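Local atomic coordinates of thioredoxin (H-type,TRX-H) (Edwardsiella tarda, PDB entry 5ZF2), a protein that inhibits ASK1-MAPK signalling cascades to promote pathogenesis during infection, as a thioredoxin-family effector that probably has thiol-disulfide oxidoreductase activity. Residues 70-75 with 87-92; 1-6 with 50-55. All blocks are in the same frame, centred on the assembly; numbering follows the deposited sequence.

Overall arrangement
Both contacts belong to the same mixed sheet and lie towards its two outer edges, on opposite sides of the centre of the chain, with their centres about 16 Å apart. Contact 2 comes first along the chain: it pairs the edge strand 2-4 with strand 52-57 in parallel, closing the βαβαβ half of the thioredoxin fold. Contact 1 follows in series, fitting the turn that leads into strand 75-80 against the end of the other edge strand, 83-89. Strand 20-25, hydrogen-bonded to F54 on one side and to S74 and T75 on the other, ties the halves into one domain. Contact 1 thus lies beside the probable CxxC redox site, while contact 2 closes the far edge.

Contact 1. Residues 70-75 with 87-92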
loop_
_atom_site.group_PDB
_atom_site.type_symbol
_atom_site.label_atom_id
_atom_site.label_comp_id
_atom_site.label_asym_id
_atom_site.label_seq_id
_atom_site.Cartn_x
_atom_site.Cartn_y
_atom_site.Cartn_z
ATOM N N VAL A 70 -11.781 1.374 3.495
ATOM C CA VAL A 70 -11.448 1.680 2.107
ATOM C C VAL A 70 -12.708 1.587 1.271
ATOM O O VAL A 70 -13.390 0.557 1.287
ATOM C CB VAL A 70 -10.375 0.722 1.559
ATOM C CG1 VAL A 70 -10.212 0.903 0.040
ATOM C CG2 VAL A 70 -9.066 0.960 2.282
ATOM N N SER A 71 -13.006 2.653 0.528
ATOM C CA SER A 71 -14.154 2.654 -0.360
ATOM C C SER A 71 -13.789 2.823 -1.825
ATOM O O SER A 71 -14.680 2.723 -2.672
ATOM C CB SER A 71 -15.152 3.759 0.042
ATOM O OG SER A 71 -14.551 5.049 0.000
ATOM N N GLN A 72 -12.525 3.086 -2.158
ATOM C CA GLN A 72 -12.150 3.239 -3.559
ATOM C C GLN A 72 -10.862 2.482 -3.847
ATOM O O GLN A 72 -9.975 2.379 -2.994
ATOM C CB GLN A 72 -11.939 4.705 -3.960
ATOM C CG GLN A 72 -12.917 5.664 -3.294
ATOM C CD GLN A 72 -12.851 7.045 -3.884
ATOM O OE1 GLN A 72 -12.471 7.217 -5.042
ATOM N NE2 GLN A 72 -13.223 8.044 -3.095
ATOM N N GLN A 73 -10.764 1.985 -5.075
ATOM C CA GLN A 73 -9.494 1.498 -5.580
ATOM C C GLN A 73 -8.523 2.672 -5.665
ATOM O O GLN A 73 -8.921 3.839 -5.616
ATOM C CB GLN A 73 -9.694 0.851 -6.948
ATOM C CG GLN A 73 -10.362 1.816 -7.941
ATOM C CD GLN A 73 -11.119 1.121 -9.068
ATOM O OE1 GLN A 73 -11.135 1.598 -10.207
ATOM N NE2 GLN A 73 -11.756 -0.004 -8.751
ATOM N N SER A 74 -7.239 2.353 -5.789
ATOM C CA SER A 74 -6.149 3.329 -5.808
ATOM C C SER A 74 -5.947 4.017 -4.461
ATOM O O SER A 74 -5.338 5.093 -4.406
ATOM C CB SER A 74 -6.324 4.375 -6.924
ATOM O OG SER A 74 -7.322 5.352 -6.601
ATOM N N THR A 75 -6.409 3.401 -3.367
ATOM C CA THR A 75 -6.136 3.901 -2.020
ATOM C C THR A 75 -4.812 3.319 -1.541
ATOM O O THR A 75 -4.564 2.114 -1.703
ATOM C CB THR A 75 -7.241 3.520 -1.022
ATOM O OG1 THR A 75 -8.509 4.013 -1.466
ATOM C CG2 THR A 75 -6.944 4.113 0.356
ATOM N N ARG A 87 -2.953 8.382 4.539
ATOM C CA ARG A 87 -3.535 7.653 3.428
ATOM C C ARG A 87 -3.710 8.627 2.267
ATOM O O ARG A 87 -3.610 9.853 2.426
ATOM C CB ARG A 87 -4.860 6.977 3.824
ATOM C CG ARG A 87 -6.007 7.936 4.191
ATOM C CD ARG A 87 -7.311 7.150 4.400
ATOM N NE ARG A 87 -7.169 6.136 5.449
ATOM C CZ ARG A 87 -7.860 4.999 5.480
ATOM N NH1 ARG A 87 -8.732 4.745 4.512
ATOM N NH2 ARG A 87 -7.671 4.118 6.466
ATOM N N SER A 88 -3.942 8.061 1.089
ATOM C CA SER A 88 -3.959 8.803 -0.163
ATOM C C SER A 88 -4.849 8.047 -1.135
ATOM O O SER A 88 -4.814 6.809 -1.157
ATOM C CB SER A 88 -2.512 8.934 -0.704
ATOM O OG SER A 88 -2.503 9.378 -2.055
ATOM N N ILE A 89 -5.647 8.766 -1.936
ATOM C CA ILE A 89 -6.508 8.132 -2.947
ATOM C C ILE A 89 -6.233 8.754 -4.318
ATOM O O ILE A 89 -6.403 9.965 -4.501
ATOM C CB ILE A 89 -8.006 8.272 -2.612
ATOM C CG1 ILE A 89 -8.381 7.587 -1.295
ATOM C CG2 ILE A 89 -8.881 7.755 -3.778
ATOM C CD1 ILE A 89 -9.741 8.108 -0.736
ATOM N N GLY A 90 -5.855 7.931 -5.286
ATOM C CA GLY A 90 -5.795 8.370 -6.664
ATOM C C GLY A 90 -4.540 9.117 -7.076
ATOM O O GLY A 90 -4.460 9.567 -8.226
ATOM N N GLU A 91 -3.552 9.238 -6.198
ATOM C CA GLU A 91 -2.349 10.010 -6.495
ATOM C C GLU A 91 -1.492 9.334 -7.555
ATOM O O GLU A 91 -1.123 8.162 -7.401
ATOM C CB GLU A 91 -1.515 10.182 -5.222
ATOM C CG GLU A 91 -0.208 10.924 -5.448
ATOM C CD GLU A 91 -0.461 12.348 -5.923
ATOM O OE1 GLU A 91 -0.159 12.662 -7.106
ATOM O OE2 GLU A 91 -0.977 13.145 -5.102
ATOM N N THR A 92 -1.123 10.082 -8.616
ATOM C CA THR A 92 -0.233 9.523 -9.636
ATOM C C THR A 92 0.997 10.379 -9.926
ATOM O O THR A 92 1.748 10.055 -10.855
ATOM C CB THR A 92 -0.972 9.259 -10.960
ATOM O OG1 THR A 92 -1.491 10.487 -11.475
ATOM C CG2 THR A 92 -2.115 8.257 -10.768
HETATM O O HOH W 1 -3.261 7.283 -3.712
#
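The carbonyl oxygen of S74 is gripped from several directions. G90 N donates to S74 O over 3.0 Å in a nearly straight bond (171° at the hydrogen), arriving above the carbonyl plane. Water 1 donates to the same oxygen, and Q35 NE2 of helix 30-43 adds a weak bond. The water also meets S88 OG at 2.8 Å and accepts from E91 N, so it bridges the turn to the end of strand 83-89. G90 turns the chain with phi 82°, a conformation glycine adopts readily, and its CA lies 3.4 Å from S74 OG.

T75 and I89 form a non-hydrogen-bonded antiparallel pair whose side chains lie side by side on one face of the sheet, I89 CG1 3.6 Å from T75 OG1. That hydroxyl is spent within its own turn, donating to Q72 O over 2.7 Å, which suits threonine to this place. Q72 crosses I89 at about a right angle, its OE1 against I89 CG2.

S74 and T75 both face V24 in a G1 beta bulge. The bulge occupies the loop that carries the cis-proline in classical thioredoxins, and Q73 beside it touches C29 and C32, the CxxC pair at the start of helix 30-43 that is probably the redox site, as in thioredoxins.

Contact 2. Residues 1-6 with 50-55; sequences SVEPYS and DLRVFK
S1, E3 and Y5 join the parallel strand by a backbone ladder in which L51 O receives S1 N, S1 O receives V53 N, V53 O receives E3 N, E3 O receives K55 N and K55 O receives Y5 N. The last of these is the shortest, 2.8 Å between Y5 N and K55 O, with the donor above the carbonyl plane. P4 has no N-H to give, and fits a position that the ladder does not use.

The polar side chains form a network over the first rungs. R52, bent at chi2 and chi3, folds back so that NE donates to S1 OG at 2.9 Å, in the guanidinium plane, though the bond is bent (138° at the hydrogen). NH2 of R52 reaches E3 OE1 at 3.3 Å in a salt bridge that meets the carboxylate on its syn side. Water 2 accepts from S1 OG over 2.6 Å and donates to E3 OE1 at 2.7 Å and to V53 O.

On one face E3 CG, set between its backbone N and carbonyl carbon (chi1 68°), and the carboxylate carbon beyond it both rest against F54, E3 CD 3.3 Å from F54 CE1; the extended chain lies beside the phenyl, its carboxylate tilted 34° to the ring, and OE1 reaches R52 from there. On the other face V2 lies side by side with V53, V2 CG2 being 4.1 Å from V53 CB. V2 CG1 lies 3.9 Å from the methylene CE of K55, whose NZ has a long, weak ion pair with E36.

Helix 7-15, which S6 caps at its start, covers the E3 and F54 face through A9 and A13. F43 of helix 30-43 packs on V2 and V53, and strand 20-25 continues the sheet beyond strand 52-57.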
loop_
_atom_site.group_PDB
_atom_site.type_symbol
_atom_site.label_atom_id
_atom_site.label_comp_id
_atom_site.label_asym_id
_atom_site.label_seq_id
_atom_site.Cartn_x
_atom_site.Cartn_y
_atom_site.Cartn_z
ATOM N N SER A 1 9.610 -5.507 0.499
ATOM C CA SER A 1 8.929 -6.663 -0.083
ATOM C C SER A 1 7.525 -6.284 -0.564
ATOM O O SER A 1 6.957 -5.311 -0.100
ATOM C CB SER A 1 8.825 -7.807 0.933
ATOM O OG SER A 1 8.036 -7.428 2.051
ATOM N N VAL A 2 6.976 -7.081 -1.478
ATOM C CA VAL A 2 5.636 -6.883 -2.034
ATOM C C VAL A 2 4.936 -8.221 -2.061
ATOM O O VAL A 2 5.449 -9.174 -2.656
ATOM C CB VAL A 2 5.674 -6.317 -3.462
ATOM C CG1 VAL A 2 4.231 -6.062 -3.935
ATOM C CG2 VAL A 2 6.540 -5.058 -3.522
ATOM N N GLU A 3 3.755 -8.306 -1.472
ATOM C CA GLU A 3 3.086 -9.595 -1.442
ATOM C C GLU A 3 1.586 -9.367 -1.442
ATOM O O GLU A 3 1.124 -8.259 -1.131
ATOM C CB GLU A 3 3.535 -10.416 -0.224
ATOM C CG GLU A 3 3.089 -9.887 1.125
ATOM C CD GLU A 3 4.026 -10.389 2.247
ATOM O OE1 GLU A 3 5.004 -9.684 2.603
ATOM O OE2 GLU A 3 3.805 -11.513 2.745
ATOM N N PRO A 4 0.795 -10.364 -1.839
ATOM C CA PRO A 4 -0.657 -10.235 -1.747
ATOM C C PRO A 4 -1.072 -10.126 -0.294
ATOM O O PRO A 4 -0.472 -10.743 0.593
ATOM C CB PRO A 4 -1.187 -11.543 -2.365
ATOM C CG PRO A 4 -0.025 -12.226 -2.946
ATOM C CD PRO A 4 1.210 -11.708 -2.285
ATOM N N TYR A 5 -2.120 -9.350 -0.059
ATOM C CA TYR A 5 -2.676 -9.278 1.280
ATOM C C TYR A 5 -3.162 -10.652 1.737
ATOM O O TYR A 5 -3.868 -11.364 1.007
ATOM C CB TYR A 5 -3.839 -8.284 1.358
ATOM C CG TYR A 5 -4.431 -8.276 2.742
ATOM C CD1 TYR A 5 -3.892 -7.471 3.748
ATOM C CD2 TYR A 5 -5.471 -9.144 3.069
ATOM C CE1 TYR A 5 -4.417 -7.497 5.030
ATOM C CE2 TYR A 5 -5.980 -9.190 4.324
ATOM C CZ TYR A 5 -5.466 -8.361 5.299
ATOM O OH TYR A 5 -6.030 -8.439 6.546
ATOM N N SER A 6 -2.776 -11.002 2.961
ATOM C CA SER A 6 -3.397 -12.060 3.739
ATOM C C SER A 6 -3.389 -11.601 5.181
ATOM O O SER A 6 -2.547 -10.786 5.575
ATOM C CB SER A 6 -2.669 -13.404 3.600
ATOM O OG SER A 6 -1.437 -13.404 4.301
ATOM N N ASP A 50 12.996 -1.356 4.270
ATOM C CA ASP A 50 12.250 -2.070 5.300
ATOM C C ASP A 50 10.751 -2.118 5.030
ATOM O O ASP A 50 10.010 -2.713 5.817
ATOM C CB ASP A 50 12.485 -1.432 6.667
ATOM C CG ASP A 50 13.939 -1.541 7.113
ATOM O OD1 ASP A 50 14.584 -2.580 6.839
ATOM O OD2 ASP A 50 14.438 -0.577 7.712
ATOM N N LEU A 51 10.288 -1.517 3.946
ATOM C CA LEU A 51 8.856 -1.373 3.739
ATOM C C LEU A 51 8.255 -2.716 3.339
ATOM O O LEU A 51 8.815 -3.438 2.514
ATOM C CB LEU A 51 8.589 -0.322 2.662
ATOM C CG LEU A 51 7.131 -0.045 2.333
ATOM C CD1 LEU A 51 6.483 0.578 3.508
ATOM C CD2 LEU A 51 7.049 0.917 1.117
ATOM N N ARG A 52 7.135 -3.066 3.946
ATOM C CA ARG A 52 6.409 -4.286 3.630
ATOM C C ARG A 52 5.108 -3.862 2.945
ATOM O O ARG A 52 4.227 -3.288 3.590
ATOM C CB ARG A 52 6.124 -5.093 4.893
ATOM C CG ARG A 52 7.320 -5.326 5.779
ATOM C CD ARG A 52 8.239 -6.364 5.177
ATOM N NE ARG A 52 7.551 -7.627 4.915
ATOM C CZ ARG A 52 7.234 -8.533 5.842
ATOM N NH1 ARG A 52 7.534 -8.329 7.127
ATOM N NH2 ARG A 52 6.604 -9.649 5.481
ATOM N N VAL A 53 4.987 -4.158 1.658
ATOM C CA VAL A 53 3.843 -3.740 0.841
ATOM C C VAL A 53 2.875 -4.902 0.723
ATOM O O VAL A 53 3.292 -6.029 0.420
ATOM C CB VAL A 53 4.301 -3.284 -0.552
ATOM C CG1 VAL A 53 3.083 -2.851 -1.417
ATOM C CG2 VAL A 53 5.353 -2.194 -0.424
ATOM N N PHE A 54 1.581 -4.642 0.967
ATOM C CA PHE A 54 0.544 -5.644 0.759
ATOM C C PHE A 54 -0.454 -5.153 -0.280
ATOM O O PHE A 54 -1.035 -4.073 -0.127
ATOM C CB PHE A 54 -0.173 -5.984 2.065
ATOM C CG PHE A 54 0.731 -6.602 3.066
ATOM C CD1 PHE A 54 0.948 -7.980 3.053
ATOM C CD2 PHE A 54 1.386 -5.817 3.995
ATOM C CE1 PHE A 54 1.801 -8.562 3.959
ATOM C CE2 PHE A 54 2.270 -6.395 4.902
ATOM C CZ PHE A 54 2.474 -7.769 4.870
ATOM N N LYS A 55 -0.651 -5.950 -1.326
ATOM C CA LYS A 55 -1.598 -5.622 -2.382
ATOM C C LYS A 55 -2.955 -6.213 -2.023
ATOM O O LYS A 55 -3.103 -7.440 -1.918
ATOM C CB LYS A 55 -1.106 -6.144 -3.731
ATOM C CG LYS A 55 0.253 -5.565 -4.184
ATOM C CD LYS A 55 0.105 -4.261 -4.976
ATOM C CE LYS A 55 1.453 -3.798 -5.557
ATOM N NZ LYS A 55 1.985 -4.695 -6.638
HETATM O O HOH W 2 5.463 -7.202 1.772
#